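Local atomic coordinates of putative uncharacterized protein (Ustilago maydis, PDB entry 4GNX), a protein that probably serves as the OB-fold middle subunit of heterotrimeric replication protein A, which binds single-stranded DNA. Residues B[115-118]-B[119-122]; B[121-124]-B[125-128]. All coordinates share one frame; numbering follows the deposited sequence.

Interaction 1 of 2, residues B[115-118]-B[119-122]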
loop_
_atom_site.group_PDB
_atom_site.type_symbol
_atom_site.label_atom_id
_atom_site.label_comp_id
_atom_site.label_asym_id
_atom_site.label_seq_id
_atom_site.Cartn_x
_atom_site.Cartn_y
_atom_site.Cartn_z
ATOM N N ILE B 115 -6.906 -14.136 -11.065
ATOM C CA ILE B 115 -7.284 -14.843 -9.838
ATOM C C ILE B 115 -8.764 -14.602 -9.475
ATOM O O ILE B 115 -9.582 -15.550 -9.430
ATOM C CB ILE B 115 -6.336 -14.486 -8.634
ATOM C CG1 ILE B 115 -4.849 -14.580 -9.035
ATOM C CG2 ILE B 115 -6.618 -15.391 -7.434
ATOM C CD1 ILE B 115 -3.851 -14.462 -7.889
ATOM N N ASP B 116 -9.066 -13.332 -9.205
ATOM C CA ASP B 116 -10.403 -12.834 -8.955
ATOM C C ASP B 116 -10.502 -11.461 -9.637
ATOM O O ASP B 116 -9.495 -10.896 -10.079
ATOM C CB ASP B 116 -10.656 -12.736 -7.445
ATOM C CG ASP B 116 -9.687 -11.790 -6.727
ATOM O OD1 ASP B 116 -9.830 -11.564 -5.496
ATOM O OD2 ASP B 116 -8.777 -11.256 -7.383
ATOM N N TYR B 117 -11.714 -10.933 -9.726
ATOM C CA TYR B 117 -11.946 -9.650 -10.374
ATOM C C TYR B 117 -11.269 -8.491 -9.658
ATOM O O TYR B 117 -10.856 -7.530 -10.299
ATOM C CB TYR B 117 -13.442 -9.368 -10.498
ATOM C CG TYR B 117 -13.711 -8.181 -11.344
ATOM C CD1 TYR B 117 -13.581 -8.260 -12.726
ATOM C CD2 TYR B 117 -14.044 -6.964 -10.774
ATOM C CE1 TYR B 117 -13.797 -7.160 -13.528
ATOM C CE2 TYR B 117 -14.265 -5.855 -11.559
ATOM C CZ TYR B 117 -14.144 -5.957 -12.946
ATOM O OH TYR B 117 -14.354 -4.864 -13.774
ATOM N N ASN B 118 -11.155 -8.573 -8.339
ATOM C CA ASN B 118 -10.465 -7.549 -7.588
ATOM C C ASN B 118 -9.061 -7.289 -8.100
ATOM O O ASN B 118 -8.562 -6.176 -7.962
ATOM C CB ASN B 118 -10.388 -7.909 -6.117
ATOM C CG ASN B 118 -11.734 -7.904 -5.443
ATOM O OD1 ASN B 118 -12.400 -6.873 -5.384
ATOM N ND2 ASN B 118 -12.133 -9.048 -4.904
ATOM N N GLU B 119 -8.403 -8.291 -8.674
ATOM C CA GLU B 119 -7.092 -8.049 -9.234
ATOM C C GLU B 119 -7.134 -7.041 -10.381
ATOM O O GLU B 119 -6.257 -6.160 -10.480
ATOM C CB GLU B 119 -6.453 -9.333 -9.712
ATOM C CG GLU B 119 -5.009 -9.121 -10.165
ATOM C CD GLU B 119 -4.287 -10.407 -10.551
ATOM O OE1 GLU B 119 -4.932 -11.474 -10.737
ATOM O OE2 GLU B 119 -3.050 -10.346 -10.673
ATOM N N VAL B 120 -8.140 -7.173 -11.249
ATOM C CA VAL B 120 -8.363 -6.223 -12.335
ATOM C C VAL B 120 -8.454 -4.797 -11.772
ATOM O O VAL B 120 -7.851 -3.844 -12.298
ATOM C CB VAL B 120 -9.658 -6.517 -13.072
ATOM C CG1 VAL B 120 -9.759 -5.628 -14.294
ATOM C CG2 VAL B 120 -9.747 -7.989 -13.472
ATOM N N MET B 121 -9.183 -4.657 -10.672
ATOM C CA MET B 121 -9.318 -3.364 -10.039
ATOM C C MET B 121 -8.001 -2.918 -9.451
ATOM O O MET B 121 -7.577 -1.795 -9.664
ATOM C CB MET B 121 -10.431 -3.398 -8.998
ATOM C CG MET B 121 -11.771 -3.783 -9.606
ATOM S SD MET B 121 -12.360 -2.498 -10.732
ATOM C CE MET B 121 -11.970 -3.091 -12.377
ATOM N N PHE B 122 -7.344 -3.807 -8.719
ATOM C CA PHE B 122 -6.039 -3.517 -8.110
ATOM C C PHE B 122 -5.064 -3.040 -9.150
ATOM O O PHE B 122 -4.307 -2.102 -8.934
ATOM C CB PHE B 122 -5.489 -4.783 -7.469
ATOM C CG PHE B 122 -4.042 -4.701 -7.107
ATOM C CD1 PHE B 122 -3.648 -4.226 -5.849
ATOM C CD2 PHE B 122 -3.072 -5.125 -7.997
ATOM C CE1 PHE B 122 -2.310 -4.161 -5.501
ATOM C CE2 PHE B 122 -1.738 -5.062 -7.643
ATOM C CZ PHE B 122 -1.359 -4.578 -6.400
#
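This contact is the N-cap and first turn of helix 117-135, where D116 meets the backbone of E119. D116 OD2 accepts from E119 N at 3.3 Å, a capping bond. The N-H comes from above the carboxylate plane, 46° out of it. D116 has CG between its backbone N and carbonyl carbon (chi1 60°), which turns the carboxylate back over the start of the helix. E119 N also donates to D116 O at 3.2 Å, so both oxygens share this amide. The E119 chain, extended beyond CG, crosses the D116 side chain at about a right angle; its OE1 takes a weak bond from I115 N at 3.3 Å. Its OE2 forms salt bridges with R92 and R112, which probably keep E119 ionised.

On another side of the turn, Y117 packs against both V120 and M121. V120 CB sits over one ring face, 4.2 Å above the plane and offset toward the rim. M121 is bent, and its SD lies 5.0 Å from the centroid of the Y117 ring in an oblique Met-aromatic contact. The Y117 hydroxyl bonds to E62 of a neighbouring subunit. N118 ND2 donates to D90 O and N118 OD1 accepts from D92 N, backbone atoms of that subunit. F122 N donates to N118 O at 2.8 Å. The arrangement is that of an aspartate-capped helix following the last strand of an OB fold.

Interaction 2 of 2, residues B[121-124]-B[125-128]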
loop_
_atom_site.group_PDB
_atom_site.type_symbol
_atom_site.label_atom_id
_atom_site.label_comp_id
_atom_site.label_asym_id
_atom_site.label_seq_id
_atom_site.Cartn_x
_atom_site.Cartn_y
_atom_site.Cartn_z
ATOM N N MET B 121 -9.183 -4.657 -10.672
ATOM C CA MET B 121 -9.318 -3.364 -10.039
ATOM C C MET B 121 -8.001 -2.918 -9.451
ATOM O O MET B 121 -7.577 -1.795 -9.664
ATOM C CB MET B 121 -10.431 -3.398 -8.998
ATOM C CG MET B 121 -11.771 -3.783 -9.606
ATOM S SD MET B 121 -12.360 -2.498 -10.732
ATOM C CE MET B 121 -11.970 -3.091 -12.377
ATOM N N PHE B 122 -7.344 -3.807 -8.719
ATOM C CA PHE B 122 -6.039 -3.517 -8.110
ATOM C C PHE B 122 -5.064 -3.040 -9.150
ATOM O O PHE B 122 -4.307 -2.102 -8.934
ATOM C CB PHE B 122 -5.489 -4.783 -7.469
ATOM C CG PHE B 122 -4.042 -4.701 -7.107
ATOM C CD1 PHE B 122 -3.648 -4.226 -5.849
ATOM C CD2 PHE B 122 -3.072 -5.125 -7.997
ATOM C CE1 PHE B 122 -2.310 -4.161 -5.501
ATOM C CE2 PHE B 122 -1.738 -5.062 -7.643
ATOM C CZ PHE B 122 -1.359 -4.578 -6.400
ATOM N N HIS B 123 -5.098 -3.685 -10.305
ATOM C CA HIS B 123 -4.190 -3.286 -11.363
ATOM C C HIS B 123 -4.321 -1.861 -11.908
ATOM O O HIS B 123 -3.298 -1.233 -12.237
ATOM C CB HIS B 123 -4.209 -4.259 -12.515
ATOM C CG HIS B 123 -3.354 -3.798 -13.620
ATOM N ND1 HIS B 123 -2.027 -3.599 -13.446
ATOM C CD2 HIS B 123 -3.658 -3.377 -14.900
ATOM C CE1 HIS B 123 -1.492 -3.125 -14.593
ATOM N NE2 HIS B 123 -2.485 -2.993 -15.483
ATOM N N ARG B 124 -5.550 -1.350 -12.056
ATOM C CA ARG B 124 -5.709 0.011 -12.535
ATOM C C ARG B 124 -5.064 0.982 -11.560
ATOM O O ARG B 124 -4.388 1.950 -11.962
ATOM C CB ARG B 124 -7.170 0.361 -12.695
ATOM C CG ARG B 124 -7.809 -0.256 -13.919
ATOM C CD ARG B 124 -9.088 0.453 -14.278
ATOM N NE ARG B 124 -9.393 0.218 -15.687
ATOM C CZ ARG B 124 -10.187 0.979 -16.437
ATOM N NH1 ARG B 124 -10.770 2.055 -15.926
ATOM N NH2 ARG B 124 -10.385 0.654 -17.708
ATOM N N LEU B 125 -5.241 0.698 -10.273
ATOM C CA LEU B 125 -4.719 1.557 -9.220
ATOM C C LEU B 125 -3.212 1.506 -9.187
ATOM O O LEU B 125 -2.547 2.484 -8.848
ATOM C CB LEU B 125 -5.306 1.178 -7.866
ATOM C CG LEU B 125 -6.830 1.336 -7.754
ATOM C CD1 LEU B 125 -7.338 0.882 -6.397
ATOM C CD2 LEU B 125 -7.269 2.770 -8.017
ATOM N N GLU B 126 -2.660 0.361 -9.544
ATOM C CA GLU B 126 -1.235 0.195 -9.444
ATOM C C GLU B 126 -0.590 1.038 -10.525
ATOM O O GLU B 126 0.432 1.678 -10.287
ATOM C CB GLU B 126 -0.874 -1.275 -9.577
ATOM C CG GLU B 126 0.363 -1.660 -8.777
ATOM C CD GLU B 126 0.815 -3.100 -8.988
ATOM O OE1 GLU B 126 1.751 -3.497 -8.235
ATOM O OE2 GLU B 126 0.252 -3.813 -9.888
ATOM N N ALA B 127 -1.229 1.076 -11.696
ATOM C CA ALA B 127 -0.789 1.919 -12.818
ATOM C C ALA B 127 -0.887 3.382 -12.479
ATOM O O ALA B 127 0.017 4.152 -12.785
ATOM C CB ALA B 127 -1.597 1.639 -14.063
ATOM N N VAL B 128 -1.986 3.775 -11.850
ATOM C CA VAL B 128 -2.121 5.164 -11.402
ATOM C C VAL B 128 -0.979 5.448 -10.426
ATOM O O VAL B 128 -0.152 6.366 -10.635
ATOM C CB VAL B 128 -3.516 5.450 -10.786
ATOM C CG1 VAL B 128 -3.601 6.852 -10.220
ATOM C CG2 VAL B 128 -4.596 5.274 -11.845
#
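The F122 ring and the E126 carboxylate, one helical turn apart, are the flat groups that meet, with their planes 55° apart. E126 OE2 approaches F122 CE2 obliquely at 3.2 Å, and E126 CD lies 3.7 Å from F122 CZ. The same OE2 also lies at the edge of the H123 imidazole, near its plane. It is 4.2 Å from H123 ND1, a neighbouring polar atom rather than a bonded one. At the far side of that ring, H123 NE2 bonds to V12 O and ties the helix to the N-terminal region. F122 carries CG anti to its backbone N (chi1 166°), which brings the far end of the ring to E126. The ring also meets F429 of one neighbouring subunit. E126 OE2 has a long, weak ion pair with R92.

Backbone bonds run through the turn. A127 N donates to H123 O at 3.1 Å, and V128 N to R124 O at 3.0 Å. E126 N is shared weakly between F122 O and H123 O.

The R124 chain is extended from CG to NE. Its NH1 bonds to S103 of the other neighbouring subunit, the one that carries E62, and L125 packs on I102 of that subunit. L125 also touches G433 of the subunit that holds F429. The helix therefore lies between two partners, as in the three-helix bundle that joins the subunits of replication protein A.

Coming from the N terminus, the chain completes the curled OB sheet, ending with strand 110-113, and then enters helix 117-135. Interaction 1 (115-118 with 119-122) closes the first turn of that helix. Interaction 2 (121-124 with 125-128) closes the turns that follow. Neither spans a long loop, and they do not cross. They overlap at M121 and F122, with centres 9 Å apart. R92 of strand 90-100 links them, since it pairs with E119 in the first and weakly with E126 in the second. Both also touch the same two neighbouring subunits. Together they join the OB barrel to the subunit interface, about 15 Å from the bound DNA at the nearest atoms of interaction 1.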